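Local coordinates for protein endoglucanase EG-II (Hypocrea jecorina, PDB 3QR3) that catalyses the endo-hydrolysis of 1,4-beta-glucosidic bonds in cellulose, as a glycoside hydrolase family 5 enzyme with a TIM-barrel catalytic domain, at residues Phe5-Ala11 with Tyr290-Gly296; Trp66-Asn72 with Ala108-Gly112. One frame throughout, in Å; residues are numbered along the deposited sequence.

Interaction 1: Phe5-Ala11 with Tyr290-Gly296; sequences FAGVNIA and YVGWGAG
A6 lies over one face of the Y290 ring, its CA 4.3 Å from the ring centroid in a CH-pi contact and its CB 3.6 Å from Y290 CZ. The ring folds back over strand 5-11 because Y290 CG sits between its own backbone N and carbonyl carbon (chi1 61°), and Y290 OH is hydrogen-bonded to L325 O. The indole of W293 is met at its edge: N9 CG lies 3.3 Å from W293 CE3, with the N9 amide inclined 59° to the indole, while A11 CB approaches W293 CH2 obliquely.

Parallel backbone pairing joins 5-11 to 290-292 and, beyond the corner at W293, to 294-296. G292 O is gripped twice by N9, by its backbone N at 2.7 Å and by ND2 at 3.0 Å; the second bond is straight (169°) and lies in the N9 amide plane, but reaches G292 O from above its carbonyl plane. N9 ND2 also donates to T259 O and OD1 accepts from R61, so the amide is fixed in rotation. Replacing N9 by an alanine is likely to leave G292 O with the backbone donor alone across this contact, R61 and T259 without their amide partner, and a gap beside W293 CE3 and V291 CG1. Past V8 the register slips by one residue in a beta bulge, and N9 O takes up A295 N at 2.8 Å. The bulge coincides with the cis peptide before G294, consistent with the non-proline cis bond after tryptophan known in this family.

These are the first and last strands of the TIM barrel, and their pairing closes it. Strand 59-64 flanks 5-11 and strand 256-261 flanks 287-296; helix 44-55 packs on V8, I10 and A295, whereas N9 and W293 meet E260.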
ATOM      1  N   PHE A   5       1.336  13.008   2.622  1.00 18.84           N
ATOM      2  CA  PHE A   5       1.066  11.824   3.416  1.00 22.12           C
ATOM      3  C   PHE A   5       2.331  11.098   3.859  1.00 19.73           C
ATOM      4  O   PHE A   5       3.224  10.822   3.062  1.00 22.70           O
ATOM      5  CB  PHE A   5       0.137  10.881   2.650  1.00 23.72           C
ATOM      6  CG  PHE A   5      -1.198  11.486   2.322  1.00 21.48           C
ATOM      7  CD1 PHE A   5      -2.037  11.926   3.336  1.00 21.02           C
ATOM      8  CD2 PHE A   5      -1.624  11.600   1.009  1.00 21.54           C
ATOM      9  CE1 PHE A   5      -3.262  12.476   3.049  1.00 23.01           C
ATOM     10  CE2 PHE A   5      -2.857  12.152   0.709  1.00 21.23           C
ATOM     11  CZ  PHE A   5      -3.677  12.591   1.729  1.00 23.06           C
ATOM     12  N   ALA A   6       2.405  10.829   5.157  1.00 18.85           N
ATOM     13  CA  ALA A   6       3.499  10.071   5.740  1.00 20.20           C
ATOM     14  C   ALA A   6       2.844   9.047   6.634  1.00 19.64           C
ATOM     15  O   ALA A   6       1.958   9.393   7.416  1.00 18.42           O
ATOM     16  CB  ALA A   6       4.400  10.972   6.574  1.00 25.78           C
ATOM     17  N   GLY A   7       3.249   7.789   6.504  1.00 17.03           N
ATOM     18  CA  GLY A   7       2.686   6.752   7.344  1.00 18.93           C
ATOM     19  C   GLY A   7       3.379   5.424   7.174  1.00 16.88           C
ATOM     20  O   GLY A   7       4.528   5.354   6.712  1.00 13.24           O
ATOM     21  N   VAL A   8       2.671   4.361   7.542  1.00 15.98           N
ATOM     22  CA  VAL A   8       3.257   3.033   7.574  1.00 16.50           C
ATOM     23  C   VAL A   8       2.223   1.973   7.214  1.00 17.54           C
ATOM     24  O   VAL A   8       1.013   2.188   7.328  1.00 17.57           O
ATOM     25  CB  VAL A   8       3.819   2.699   8.964  1.00 18.44           C
ATOM     26  CG1 VAL A   8       4.764   3.801   9.448  1.00 22.45           C
ATOM     27  CG2 VAL A   8       2.679   2.518   9.933  1.00 24.60           C
ATOM     28  N   ASN A   9       2.719   0.836   6.753  1.00 14.29           N
ATOM     29  CA  ASN A   9       1.894  -0.338   6.522  1.00 13.51           C
ATOM     30  C   ASN A   9       1.621  -1.057   7.836  1.00 20.18           C
ATOM     31  O   ASN A   9       2.557  -1.356   8.572  1.00 19.72           O
ATOM     32  CB  ASN A   9       2.637  -1.287   5.598  1.00 17.05           C
ATOM     33  CG  ASN A   9       2.539  -0.872   4.145  1.00 18.19           C
ATOM     34  OD1 ASN A   9       1.672  -1.350   3.431  1.00 15.18           O
ATOM     35  ND2 ASN A   9       3.425   0.018   3.709  1.00 13.23           N
ATOM     36  N   ILE A  10       0.344  -1.304   8.126  1.00 18.54           N
ATOM     37  CA  ILE A  10      -0.086  -2.046   9.313  1.00 18.03           C
ATOM     38  C   ILE A  10      -0.480  -3.438   8.838  1.00 18.50           C
ATOM     39  O   ILE A  10      -1.628  -3.676   8.483  1.00 14.91           O
ATOM     40  CB  ILE A  10      -1.302  -1.364   9.978  1.00 17.33           C
ATOM     41  CG1 ILE A  10      -1.015   0.130  10.194  1.00 11.76           C
ATOM     42  CG2 ILE A  10      -1.663  -2.055  11.302  1.00 18.11           C
ATOM     43  CD1 ILE A  10       0.084   0.401  11.230  1.00 14.51           C
ATOM     44  N   ALA A  11       0.495  -4.339   8.802  1.00 18.67           N
ATOM     45  CA  ALA A  11       0.340  -5.634   8.139  1.00 22.33           C
ATOM     46  C   ALA A  11      -0.259  -6.719   9.044  1.00 17.98           C
ATOM     47  O   ALA A  11      -0.317  -6.566  10.264  1.00 19.29           O
ATOM     48  CB  ALA A  11       1.691  -6.096   7.566  1.00 15.66           C
ATOM     49  N   TYR A 290       4.718   8.963   1.373  1.00 17.46           N
ATOM     50  CA  TYR A 290       5.502   7.739   1.519  1.00 19.94           C
ATOM     51  C   TYR A 290       4.918   6.900   2.644  1.00 18.70           C
ATOM     52  O   TYR A 290       4.390   7.439   3.622  1.00 15.49           O
ATOM     53  CB  TYR A 290       6.978   8.044   1.804  1.00 16.31           C
ATOM     54  CG  TYR A 290       7.226   8.816   3.085  1.00 23.32           C
ATOM     55  CD1 TYR A 290       7.316   8.167   4.315  1.00 22.67           C
ATOM     56  CD2 TYR A 290       7.383  10.196   3.059  1.00 21.82           C
ATOM     57  CE1 TYR A 290       7.550   8.886   5.493  1.00 22.43           C
ATOM     58  CE2 TYR A 290       7.612  10.919   4.216  1.00 19.78           C
ATOM     59  CZ  TYR A 290       7.698  10.266   5.429  1.00 26.65           C
ATOM     60  OH  TYR A 290       7.932  11.011   6.566  1.00 18.91           O
ATOM     61  N   VAL A 291       5.012   5.581   2.501  1.00 13.88           N
ATOM     62  CA  VAL A 291       4.492   4.655   3.504  1.00 15.37           C
ATOM     63  C   VAL A 291       5.522   3.571   3.822  1.00 17.50           C
ATOM     64  O   VAL A 291       5.912   2.803   2.950  1.00 17.86           O
ATOM     65  CB  VAL A 291       3.182   3.981   3.031  1.00 17.48           C
ATOM     66  CG1 VAL A 291       2.518   3.232   4.184  1.00 14.25           C
ATOM     67  CG2 VAL A 291       2.221   5.020   2.451  1.00 15.77           C
ATOM     68  N   GLY A 292       5.957   3.504   5.071  1.00 15.74           N
ATOM     69  CA  GLY A 292       7.002   2.571   5.460  1.00 17.43           C
ATOM     70  C   GLY A 292       6.489   1.149   5.579  1.00 16.24           C
ATOM     71  O   GLY A 292       5.310   0.937   5.864  1.00 14.70           O
ATOM     72  N   TRP A 293       7.374   0.181   5.340  1.00 17.29           N
ATOM     73  CA  TRP A 293       7.089  -1.244   5.559  1.00 15.72           C
ATOM     74  C   TRP A 293       8.097  -1.804   6.574  1.00 18.66           C
ATOM     75  O   TRP A 293       9.303  -1.732   6.343  1.00 21.61           O
ATOM     76  CB  TRP A 293       7.205  -2.029   4.239  1.00 17.79           C
ATOM     77  CG  TRP A 293       6.851  -3.500   4.383  1.00 16.75           C
ATOM     78  CD1 TRP A 293       7.687  -4.512   4.771  1.00 19.18           C
ATOM     79  CD2 TRP A 293       5.570  -4.109   4.149  1.00 19.65           C
ATOM     80  NE1 TRP A 293       7.006  -5.708   4.797  1.00 21.46           N
ATOM     81  CE2 TRP A 293       5.706  -5.491   4.421  1.00 19.36           C
ATOM     82  CE3 TRP A 293       4.320  -3.620   3.747  1.00 17.33           C
ATOM     83  CZ2 TRP A 293       4.642  -6.391   4.298  1.00 19.24           C
ATOM     84  CZ3 TRP A 293       3.266  -4.514   3.611  1.00 18.86           C
ATOM     85  CH2 TRP A 293       3.433  -5.886   3.894  1.00 19.79           C
ATOM     86  N   GLY A 294       7.624  -2.363   7.690  1.00 22.21           N
ATOM     87  CA  GLY A 294       6.209  -2.527   7.979  1.00 19.23           C
ATOM     88  C   GLY A 294       5.968  -2.695   9.473  1.00 21.75           C
ATOM     89  O   GLY A 294       6.851  -3.140  10.213  1.00 20.63           O
ATOM     90  N   ALA A 295       4.776  -2.316   9.925  1.00 22.02           N
ATOM     91  CA  ALA A 295       4.396  -2.476  11.327  1.00 21.97           C
ATOM     92  C   ALA A 295       3.168  -3.392  11.398  1.00 20.24           C
ATOM     93  O   ALA A 295       3.015  -4.286  10.564  1.00 16.65           O
ATOM     94  CB  ALA A 295       4.121  -1.110  11.977  1.00 14.60           C
ATOM     95  N   GLY A 296       2.287  -3.166  12.367  1.00 17.54           N
ATOM     96  CA  GLY A 296       1.134  -4.032  12.532  1.00 12.51           C
ATOM     97  C   GLY A 296       1.583  -5.306  13.237  1.00 17.70           C
ATOM     98  O   GLY A 296       2.128  -5.244  14.340  1.00 19.94           O
TER

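Interaction 2: Trp66-Asn72 with Ala108-Gly112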
ATOM      1  N   TRP A  66      -6.892 -11.019  -1.012  1.00 15.23           N
ATOM      2  CA  TRP A  66      -8.127 -11.166  -1.779  1.00 19.11           C
ATOM      3  C   TRP A  66      -8.930 -12.364  -1.256  1.00 17.56           C
ATOM      4  O   TRP A  66     -10.123 -12.251  -0.979  1.00 18.80           O
ATOM      5  CB  TRP A  66      -7.757 -11.379  -3.245  1.00 18.23           C
ATOM      6  CG  TRP A  66      -8.874 -11.420  -4.230  1.00 14.63           C
ATOM      7  CD1 TRP A  66     -10.221 -11.399  -3.985  1.00 13.36           C
ATOM      8  CD2 TRP A  66      -8.722 -11.522  -5.646  1.00 16.06           C
ATOM      9  NE1 TRP A  66     -10.917 -11.460  -5.180  1.00 15.50           N
ATOM     10  CE2 TRP A  66     -10.015 -11.550  -6.210  1.00 16.02           C
ATOM     11  CE3 TRP A  66      -7.610 -11.605  -6.494  1.00 16.61           C
ATOM     12  CZ2 TRP A  66     -10.226 -11.650  -7.587  1.00 14.18           C
ATOM     13  CZ3 TRP A  66      -7.821 -11.704  -7.857  1.00 16.89           C
ATOM     14  CH2 TRP A  66      -9.122 -11.722  -8.390  1.00 14.18           C
ATOM     15  N   GLN A  67      -8.261 -13.500  -1.101  1.00 16.20           N
ATOM     16  CA  GLN A  67      -8.931 -14.734  -0.677  1.00 19.74           C
ATOM     17  C   GLN A  67      -9.616 -14.547   0.663  1.00 21.41           C
ATOM     18  O   GLN A  67     -10.676 -15.114   0.915  1.00 17.13           O
ATOM     19  CB  GLN A  67      -7.946 -15.912  -0.609  1.00 15.26           C
ATOM     20  CG  GLN A  67      -7.482 -16.409  -1.986  1.00 17.97           C
ATOM     21  CD  GLN A  67      -6.257 -15.660  -2.511  1.00 19.24           C
ATOM     22  OE1 GLN A  67      -6.052 -14.473  -2.214  1.00 16.61           O
ATOM     23  NE2 GLN A  67      -5.424 -16.359  -3.277  1.00 15.72           N
ATOM     24  N   TYR A  68      -9.011 -13.742   1.526  1.00 17.82           N
ATOM     25  CA  TYR A  68      -9.590 -13.498   2.838  1.00 19.40           C
ATOM     26  C   TYR A  68     -10.941 -12.778   2.731  1.00 20.43           C
ATOM     27  O   TYR A  68     -11.916 -13.151   3.390  1.00 18.47           O
ATOM     28  CB  TYR A  68      -8.639 -12.677   3.721  1.00 14.42           C
ATOM     29  CG  TYR A  68      -9.247 -12.404   5.068  1.00 17.20           C
ATOM     30  CD1 TYR A  68      -9.298 -13.397   6.040  1.00 19.79           C
ATOM     31  CD2 TYR A  68      -9.804 -11.170   5.358  1.00 17.59           C
ATOM     32  CE1 TYR A  68      -9.876 -13.165   7.263  1.00 19.02           C
ATOM     33  CE2 TYR A  68     -10.381 -10.921   6.583  1.00 19.93           C
ATOM     34  CZ  TYR A  68     -10.415 -11.924   7.529  1.00 16.35           C
ATOM     35  OH  TYR A  68     -10.997 -11.672   8.744  1.00 18.99           O
ATOM     36  N   LEU A  69     -10.991 -11.737   1.905  1.00 16.50           N
ATOM     37  CA  LEU A  69     -12.174 -10.884   1.835  1.00 16.18           C
ATOM     38  C   LEU A  69     -13.387 -11.628   1.298  1.00 16.87           C
ATOM     39  O   LEU A  69     -14.513 -11.365   1.712  1.00 17.68           O
ATOM     40  CB  LEU A  69     -11.905  -9.621   1.001  1.00 13.20           C
ATOM     41  CG  LEU A  69     -10.955  -8.607   1.654  1.00 19.00           C
ATOM     42  CD1 LEU A  69     -10.740  -7.413   0.749  1.00 22.93           C
ATOM     43  CD2 LEU A  69     -11.460  -8.160   3.031  1.00 16.80           C
ATOM     44  N   VAL A  70     -13.158 -12.556   0.375  1.00 17.24           N
ATOM     45  CA  VAL A  70     -14.253 -13.319  -0.201  1.00 18.09           C
ATOM     46  C   VAL A  70     -14.287 -14.745   0.352  1.00 21.90           C
ATOM     47  O   VAL A  70     -14.988 -15.599  -0.173  1.00 22.55           O
ATOM     48  CB  VAL A  70     -14.165 -13.361  -1.733  1.00 21.65           C
ATOM     49  CG1 VAL A  70     -14.365 -11.958  -2.318  1.00 18.20           C
ATOM     50  CG2 VAL A  70     -12.835 -13.960  -2.176  1.00 19.45           C
ATOM     51  N   ASN A  71     -13.529 -14.988   1.417  1.00 22.19           N
ATOM     52  CA  ASN A  71     -13.384 -16.333   1.978  1.00 19.52           C
ATOM     53  C   ASN A  71     -13.213 -17.409   0.902  1.00 20.34           C
ATOM     54  O   ASN A  71     -13.954 -18.397   0.871  1.00 21.97           O
ATOM     55  CB  ASN A  71     -14.561 -16.673   2.905  1.00 20.53           C
ATOM     56  CG  ASN A  71     -14.299 -17.915   3.769  1.00 29.62           C
ATOM     57  OD1 ASN A  71     -13.190 -18.133   4.248  1.00 29.27           O
ATOM     58  ND2 ASN A  71     -15.334 -18.714   3.981  1.00 25.94           N
ATOM     59  N   ASN A  72     -12.233 -17.213   0.024  1.00 19.24           N
ATOM     60  CA  ASN A  72     -11.902 -18.185  -1.028  1.00 20.56           C
ATOM     61  C   ASN A  72     -12.953 -18.401  -2.116  1.00 20.57           C
ATOM     62  O   ASN A  72     -12.797 -19.291  -2.952  1.00 24.92           O
ATOM     63  CB  ASN A  72     -11.494 -19.520  -0.406  1.00 19.21           C
ATOM     64  CG  ASN A  72     -10.280 -19.381   0.498  1.00 27.17           C
ATOM     65  OD1 ASN A  72      -9.189 -19.017   0.044  1.00 24.13           O
ATOM     66  ND2 ASN A  72     -10.462 -19.661   1.783  1.00 21.41           N
ATOM     67  N   ALA A 108      -1.258  -9.397  -8.554  1.00 13.78           N
ATOM     68  CA  ALA A 108      -2.033  -9.488  -9.798  1.00 14.98           C
ATOM     69  C   ALA A 108      -2.461 -10.919 -10.090  1.00 18.22           C
ATOM     70  O   ALA A 108      -2.748 -11.271 -11.230  1.00 19.40           O
ATOM     71  CB  ALA A 108      -1.256  -8.899 -10.989  1.00 13.50           C
ATOM     72  N   ARG A 109      -2.523 -11.730  -9.044  1.00 16.71           N
ATOM     73  CA  ARG A 109      -2.741 -13.153  -9.207  1.00 20.68           C
ATOM     74  C   ARG A 109      -3.739 -13.714  -8.202  1.00 19.49           C
ATOM     75  O   ARG A 109      -3.980 -13.134  -7.144  1.00 17.25           O
ATOM     76  CB  ARG A 109      -1.410 -13.899  -9.072  1.00 16.03           C
ATOM     77  CG  ARG A 109      -0.504 -13.801 -10.297  1.00 17.91           C
ATOM     78  CD  ARG A 109       0.888 -14.353  -9.967  1.00 17.15           C
ATOM     79  NE  ARG A 109       1.774 -14.386 -11.132  1.00 16.59           N
ATOM     80  CZ  ARG A 109       2.351 -13.315 -11.661  1.00 20.39           C
ATOM     81  NH1 ARG A 109       2.130 -12.110 -11.139  1.00 19.04           N
ATOM     82  NH2 ARG A 109       3.153 -13.444 -12.706  1.00 19.73           N
ATOM     83  N   TRP A 110      -4.323 -14.852  -8.551  1.00 18.39           N
ATOM     84  CA  TRP A 110      -5.099 -15.634  -7.606  1.00 20.66           C
ATOM     85  C   TRP A 110      -4.612 -17.074  -7.724  1.00 20.04           C
ATOM     86  O   TRP A 110      -4.790 -17.707  -8.767  1.00 17.76           O
ATOM     87  CB  TRP A 110      -6.587 -15.498  -7.928  1.00 20.70           C
ATOM     88  CG  TRP A 110      -7.537 -16.445  -7.220  1.00 20.12           C
ATOM     89  CD1 TRP A 110      -7.773 -17.763  -7.524  1.00 26.77           C
ATOM     90  CD2 TRP A 110      -8.430 -16.119  -6.143  1.00 19.09           C
ATOM     91  NE1 TRP A 110      -8.741 -18.279  -6.685  1.00 20.83           N
ATOM     92  CE2 TRP A 110      -9.159 -17.290  -5.830  1.00 23.43           C
ATOM     93  CE3 TRP A 110      -8.679 -14.950  -5.408  1.00 19.38           C
ATOM     94  CZ2 TRP A 110     -10.114 -17.329  -4.809  1.00 22.61           C
ATOM     95  CZ3 TRP A 110      -9.630 -14.990  -4.392  1.00 19.18           C
ATOM     96  CH2 TRP A 110     -10.330 -16.178  -4.097  1.00 20.13           C
ATOM     97  N   ASN A 111      -3.959 -17.570  -6.673  1.00 20.69           N
ATOM     98  CA  ASN A 111      -3.436 -18.940  -6.666  1.00 23.78           C
ATOM     99  C   ASN A 111      -2.633 -19.289  -7.922  1.00 23.99           C
ATOM    100  O   ASN A 111      -2.829 -20.341  -8.529  1.00 23.88           O
ATOM    101  CB  ASN A 111      -4.567 -19.962  -6.448  1.00 18.35           C
ATOM    102  CG  ASN A 111      -5.299 -19.738  -5.133  1.00 24.78           C
ATOM    103  OD1 ASN A 111      -4.782 -19.078  -4.240  1.00 21.51           O
ATOM    104  ND2 ASN A 111      -6.508 -20.271  -5.019  1.00 24.26           N
ATOM    105  N   GLY A 112      -1.723 -18.407  -8.307  1.00 17.68           N
ATOM    106  CA  GLY A 112      -0.846 -18.680  -9.430  1.00 21.26           C
ATOM    107  C   GLY A 112      -1.364 -18.212 -10.783  1.00 19.36           C
ATOM    108  O   GLY A 112      -0.606 -18.182 -11.751  1.00 23.86           O
TER
HETATM  109  O   HOH W   1      -8.288 -19.904  -2.265  0.90 26.88           O
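W110 sets its edge on the face of W66 and turns one of its own faces to Q67, joining strand 109-110 of a two-stranded hairpin to the short helix 66-69, which ends in a Schellman motif with N71 as C-prime residue. Its CB starts the contact 4.0 Å from W66 CZ3. With CG anti to the backbone N (chi1 169°), the indole is carried inward and its CE3 comes down 3.4 Å from W66 CD2. This T-shaped stack has its planes at 73°. Next along the rim, CZ3 meets Q67 CG at 3.5 Å; this methylene lies over the six-membered ring in a CH-pi contact, and the Q67 amide stacks almost flat on the indole, 14° from parallel. CH2 touches V70 CG2 at 3.9 Å, and CZ2 faces N72 O. Beyond the ring, Q67 NE2 donates to N111 OD1 at 3.0 Å, from above the carbonyl plane, and also to G21 O. A water, donating to N72 OD1 and accepting from N111 ND2, bridges the exposed side. The chemistry is thus mainly aromatic and dispersive, with polar bonds along one margin that probably set the rotation of the Q67 amide.

Overall arrangement
Strand 5-11, near the N terminus, is rejoined by 290-296 only after the chain has passed through nearly the whole barrel; interaction 1 therefore closes a loop of 278 residues and joins the first barrel strand, 5-11, to the last, 287-296. Interaction 2 closes a shorter loop, of 35 residues, lying wholly within the first. It ties the short helix 66-69, which follows strand 59-64, to the hairpin strand 109-110, which follows strand 99-104, so linking the excursions after the second and third barrel strands. The loops nest without crossing. The contacts do not touch: their centres are about 22 Å apart, interaction 1 buried in the barrel wall and interaction 2 farther out.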